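PDB 3SYJ: adhesion and penetration protein autotransporter from Haemophilus influenzae, which promotes adherence to and invasion of host cells and self-associates in bacterial aggregation, its passenger domain carrying a probable serine protease. Local coordinates for residues Arg13-Asn18 / Leu178-Thr183; Gly25-Lys30 / Lys45-Asp50. All coordinates share one frame; numbering follows the deposited sequence.

Interaction 1 (Arg13-Asn18 / Leu178-Thr183)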
# COMPACT_ATOMS: atom_id res chain seq x y z
N ARG A 13 23.60 18.97 49.24
CA ARG A 13 22.91 20.15 48.73
C ARG A 13 21.64 19.73 48.00
O ARG A 13 20.57 20.28 48.24
CB ARG A 13 23.82 20.95 47.81
CG ARG A 13 25.01 21.63 48.51
CD ARG A 13 24.56 22.67 49.52
NE ARG A 13 23.37 23.38 49.07
CZ ARG A 13 23.38 24.33 48.15
NH1 ARG A 13 24.53 24.66 47.59
NH2 ARG A 13 22.25 24.92 47.77
N ASP A 14 21.76 18.74 47.11
CA ASP A 14 20.60 18.25 46.36
C ASP A 14 19.53 17.72 47.31
O ASP A 14 18.33 17.97 47.12
CB ASP A 14 21.02 17.16 45.37
CG ASP A 14 21.69 17.73 44.12
OD1 ASP A 14 21.70 18.97 43.96
OD2 ASP A 14 22.22 16.94 43.29
N PHE A 15 19.97 17.00 48.34
CA PHE A 15 19.08 16.44 49.35
C PHE A 15 18.19 17.54 49.93
O PHE A 15 16.97 17.39 49.97
CB PHE A 15 19.91 15.78 50.47
CG PHE A 15 19.19 14.68 51.21
CD1 PHE A 15 19.23 13.37 50.75
CD2 PHE A 15 18.48 14.95 52.37
CE1 PHE A 15 18.58 12.36 51.43
CE2 PHE A 15 17.82 13.94 53.06
CZ PHE A 15 17.87 12.64 52.59
N ALA A 16 18.80 18.66 50.33
CA ALA A 16 18.06 19.74 50.98
C ALA A 16 17.10 20.45 50.02
O ALA A 16 16.03 20.90 50.43
CB ALA A 16 19.01 20.73 51.59
N GLU A 17 17.48 20.54 48.75
CA GLU A 17 16.68 21.25 47.76
C GLU A 17 15.74 20.32 47.00
O GLU A 17 15.05 20.77 46.08
CB GLU A 17 17.58 22.00 46.76
CG GLU A 17 18.69 22.88 47.38
CD GLU A 17 18.16 24.07 48.18
OE1 GLU A 17 16.99 24.46 47.99
OE2 GLU A 17 18.94 24.61 49.00
N ASN A 18 15.70 19.04 47.37
CA ASN A 18 14.95 18.06 46.59
C ASN A 18 15.34 18.11 45.12
O ASN A 18 14.47 18.10 44.24
CB ASN A 18 13.43 18.26 46.74
CG ASN A 18 12.88 17.73 48.06
OD1 ASN A 18 12.35 18.50 48.87
ND2 ASN A 18 13.02 16.43 48.30
N LEU A 178 21.09 25.88 52.66
CA LEU A 178 20.62 24.68 53.34
C LEU A 178 21.50 23.48 53.03
O LEU A 178 21.96 23.32 51.91
CB LEU A 178 19.19 24.37 52.91
CG LEU A 178 18.12 25.41 53.27
CD1 LEU A 178 16.88 25.16 52.44
CD2 LEU A 178 17.80 25.39 54.76
N THR A 179 21.72 22.64 54.04
CA THR A 179 22.29 21.31 53.81
C THR A 179 21.43 20.33 54.57
O THR A 179 20.76 20.70 55.53
CB THR A 179 23.74 21.18 54.31
OG1 THR A 179 23.81 21.52 55.70
CG2 THR A 179 24.66 22.08 53.52
N ALA A 180 21.44 19.07 54.14
CA ALA A 180 20.55 18.08 54.72
C ALA A 180 21.03 16.66 54.44
O ALA A 180 21.95 16.45 53.67
CB ALA A 180 19.13 18.27 54.19
N GLY A 181 20.39 15.68 55.08
CA GLY A 181 20.70 14.28 54.85
C GLY A 181 19.88 13.49 55.85
O GLY A 181 19.03 14.07 56.52
N ASN A 182 20.10 12.19 55.97
CA ASN A 182 19.47 11.49 57.09
C ASN A 182 20.14 11.90 58.40
O ASN A 182 21.23 12.48 58.39
CB ASN A 182 19.46 9.96 56.91
CG ASN A 182 20.85 9.37 56.72
OD1 ASN A 182 21.34 9.27 55.60
ND2 ASN A 182 21.46 8.95 57.82
N THR A 183 19.48 11.66 59.53
CA THR A 183 20.07 12.01 60.82
C THR A 183 21.12 10.98 61.22
O THR A 183 21.22 9.90 60.62
CB THR A 183 19.02 12.08 61.94
OG1 THR A 183 18.52 10.77 62.22
CG2 THR A 183 17.88 12.99 61.52
O HOH W 1 19.55 26.95 50.43
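With CG of Phe15 anti to the backbone N (chi1 -154°), the benzyl group of this helical residue lies over the backbone of Gly181, while the Arg13 chain, bent at chi2 and chi3, brings its NE to Leu178. Helix 9-17 here packs across strand 179-182, an outermost strand of the antiparallel sheet that includes 221-226 and 231-238 in the S6 protease domain; the two short axes stand at 91° and approach to 5.8 Å. Gly181 CA sits over one face of the Phe15 ring in a CH-pi contact, 3.7 Å from the centroid and offset toward the rim on the CD2-CE2 side. CD2 and CE2 each reach Gly181 CA at 3.4 Å, the main chain of the glycine forming the floor under that side of the ring. Next to it, Ala16 CB meets Ala180 CB at 3.6 Å, two methyl groups that allow the close approach, and both also touch Ile154 on the neighbouring strand 151-155. Phe22 packs edge-to-face with Phe15.

A polar border lies beside Leu178. Arg13 offers NE to Leu178 O in a weak hydrogen bond of 3.2 Å, strongly bent at 125°. Its NH2 forms a salt bridge with Glu17 OE2, which lies in the guanidinium plane at its edge. Glu17 OE1 pairs with Arg56, so two arginines share the carboxylate and would be expected to stabilise its charge. A water completes the border, donating to Glu17 OE2 at 2.8 Å and accepting from Leu178 N at 2.9 Å.

Interaction 2 (Gly25-Lys30 / Lys45-Asp50)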
# COMPACT_ATOMS: atom_id res chain seq x y z
N GLY A 25 9.42 11.99 46.75
CA GLY A 25 8.85 10.68 46.49
C GLY A 25 9.83 9.65 45.96
O GLY A 25 9.56 8.45 46.03
N ALA A 26 10.97 10.11 45.44
CA ALA A 26 11.98 9.23 44.88
C ALA A 26 12.46 8.20 45.90
O ALA A 26 12.41 8.43 47.10
CB ALA A 26 13.17 10.03 44.34
N GLN A 27 12.94 7.06 45.41
CA GLN A 27 13.40 5.99 46.29
C GLN A 27 14.64 5.27 45.76
O GLN A 27 14.96 5.30 44.57
CB GLN A 27 12.27 5.00 46.56
CG GLN A 27 11.24 5.49 47.57
CD GLN A 27 10.42 4.36 48.16
OE1 GLN A 27 9.24 4.18 47.82
NE2 GLN A 27 11.04 3.58 49.05
N ASN A 28 15.35 4.61 46.68
CA ASN A 28 16.51 3.83 46.29
C ASN A 28 17.56 4.66 45.55
O ASN A 28 17.96 4.30 44.45
CB ASN A 28 16.08 2.65 45.43
CG ASN A 28 15.05 1.80 46.12
OD1 ASN A 28 13.97 1.58 45.59
ND2 ASN A 28 15.37 1.35 47.32
N ILE A 29 17.99 5.76 46.15
CA ILE A 29 19.04 6.57 45.55
C ILE A 29 20.41 6.06 45.99
O ILE A 29 20.73 6.06 47.18
CB ILE A 29 18.91 8.07 45.88
CG1 ILE A 29 17.56 8.62 45.39
CG2 ILE A 29 20.03 8.87 45.24
CD1 ILE A 29 16.50 8.66 46.46
N LYS A 30 21.19 5.60 45.04
CA LYS A 30 22.53 5.12 45.33
C LYS A 30 23.45 6.30 45.64
O LYS A 30 23.42 7.32 44.95
CB LYS A 30 23.07 4.30 44.17
CG LYS A 30 22.39 2.94 44.02
CD LYS A 30 22.74 2.31 42.68
CE LYS A 30 21.99 1.00 42.46
NZ LYS A 30 22.36 -0.02 43.48
N LYS A 45 13.21 2.69 52.25
CA LYS A 45 12.03 2.36 53.05
C LYS A 45 11.03 3.52 53.21
O LYS A 45 10.07 3.41 53.97
CB LYS A 45 12.46 1.81 54.41
CG LYS A 45 13.22 0.51 54.27
CD LYS A 45 13.94 0.11 55.54
CE LYS A 45 14.51 -1.30 55.41
NZ LYS A 45 15.31 -1.74 56.58
N ALA A 46 11.24 4.61 52.48
CA ALA A 46 10.28 5.70 52.45
C ALA A 46 10.49 6.50 51.18
O ALA A 46 11.60 6.57 50.67
CB ALA A 46 10.44 6.60 53.67
N PRO A 47 9.41 7.09 50.65
CA PRO A 47 9.55 8.01 49.53
C PRO A 47 10.25 9.27 50.04
O PRO A 47 9.97 9.69 51.17
CB PRO A 47 8.10 8.33 49.15
CG PRO A 47 7.28 7.25 49.80
CD PRO A 47 8.00 6.91 51.05
N MET A 48 11.15 9.84 49.25
CA MET A 48 11.89 11.04 49.67
C MET A 48 10.97 12.14 50.21
O MET A 48 9.99 12.51 49.57
CB MET A 48 12.70 11.61 48.50
CG MET A 48 13.46 12.88 48.84
SD MET A 48 14.83 12.64 50.01
CE MET A 48 15.52 14.30 50.04
N ILE A 49 11.32 12.65 51.39
CA ILE A 49 10.56 13.70 52.06
C ILE A 49 10.37 14.95 51.17
O ILE A 49 11.19 15.24 50.30
CB ILE A 49 11.28 14.09 53.38
CG1 ILE A 49 10.39 14.95 54.27
CG2 ILE A 49 12.61 14.79 53.09
CD1 ILE A 49 11.02 15.24 55.63
N ASP A 50 9.28 15.67 51.37
CA ASP A 50 9.06 16.92 50.66
C ASP A 50 9.54 18.02 51.59
O ASP A 50 8.87 18.33 52.58
CB ASP A 50 7.58 17.10 50.34
CG ASP A 50 7.28 18.33 49.48
OD1 ASP A 50 8.07 19.30 49.48
OD2 ASP A 50 6.23 18.32 48.80
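Met48 alone faces both Gly25 and Ala26, bonding to each through its main chain although none of the three belongs to a regular strand: two backbone hydrogen bonds tie two irregular loops of the S6 protease domain together. Gly25 N donates to Met48 O at 2.9 Å, nearly straight at 166° and directed at a lone pair in the carbonyl plane. In return, Met48 N donates to Ala26 O, also at 2.9 Å and in the carbonyl plane. At the backbone angles of Gly25, with phi at +88°, a side chain would collide with the carbonyl oxygen of the preceding residue, so the absence of CB is what permits this turn of the chain.

Beside the paired backbones, Pro47 CB lies against Gly25 O at 3.4 Å, and Gln27 and Pro47 run side by side, pointing the same way. The Gln27 chain is extended beyond CG (chi2 -161°), which places CD against the Ala46 carbonyl; CG itself approaches Ala46 O to 3.3 Å and Pro47 CA to 3.6 Å. The amide NE2 passes near Ala46 O without bonding to it and donates instead to Met43 O. Met48 CB lies 3.5 Å from Ala26 O, and CG stands anti to the backbone N, from where the rest of the chain leads away from segment 25-30. Just beyond, Asn28 and Ile29 both face Ser42, a G1 beta bulge in the pairing of strands 29-32 and 38-42.

Pro47 O accepts a bond from Trp232 NE1 on strand 231-238. Specific hold therefore comes from the main chain, where Gly25 N is paired with Met48 O and Met48 N with Ala26 O, whereas the side chains add mainly van der Waals contact at a partly buried margin.

The centres of the two contacts lie about 12 Å apart, both within the N-terminal S6 protease region of the passenger domain. Along the chain, helix 9-17 comes first, followed by segments 25-30 and 45-50 and finally strand 179-182, so interaction 2 falls wholly between the two halves of interaction 1. They also touch directly: Asn18, the residue closing the helix with a Schellman motif, brings ND2 to 3.0 Å from Ile49 O in a probable hydrogen bond, and Met48 CE packs against Phe15 O. The end of helix 9-17 thus meets both the edge strand 179-182 and the 45-50 loop, away from the putative active-site serine.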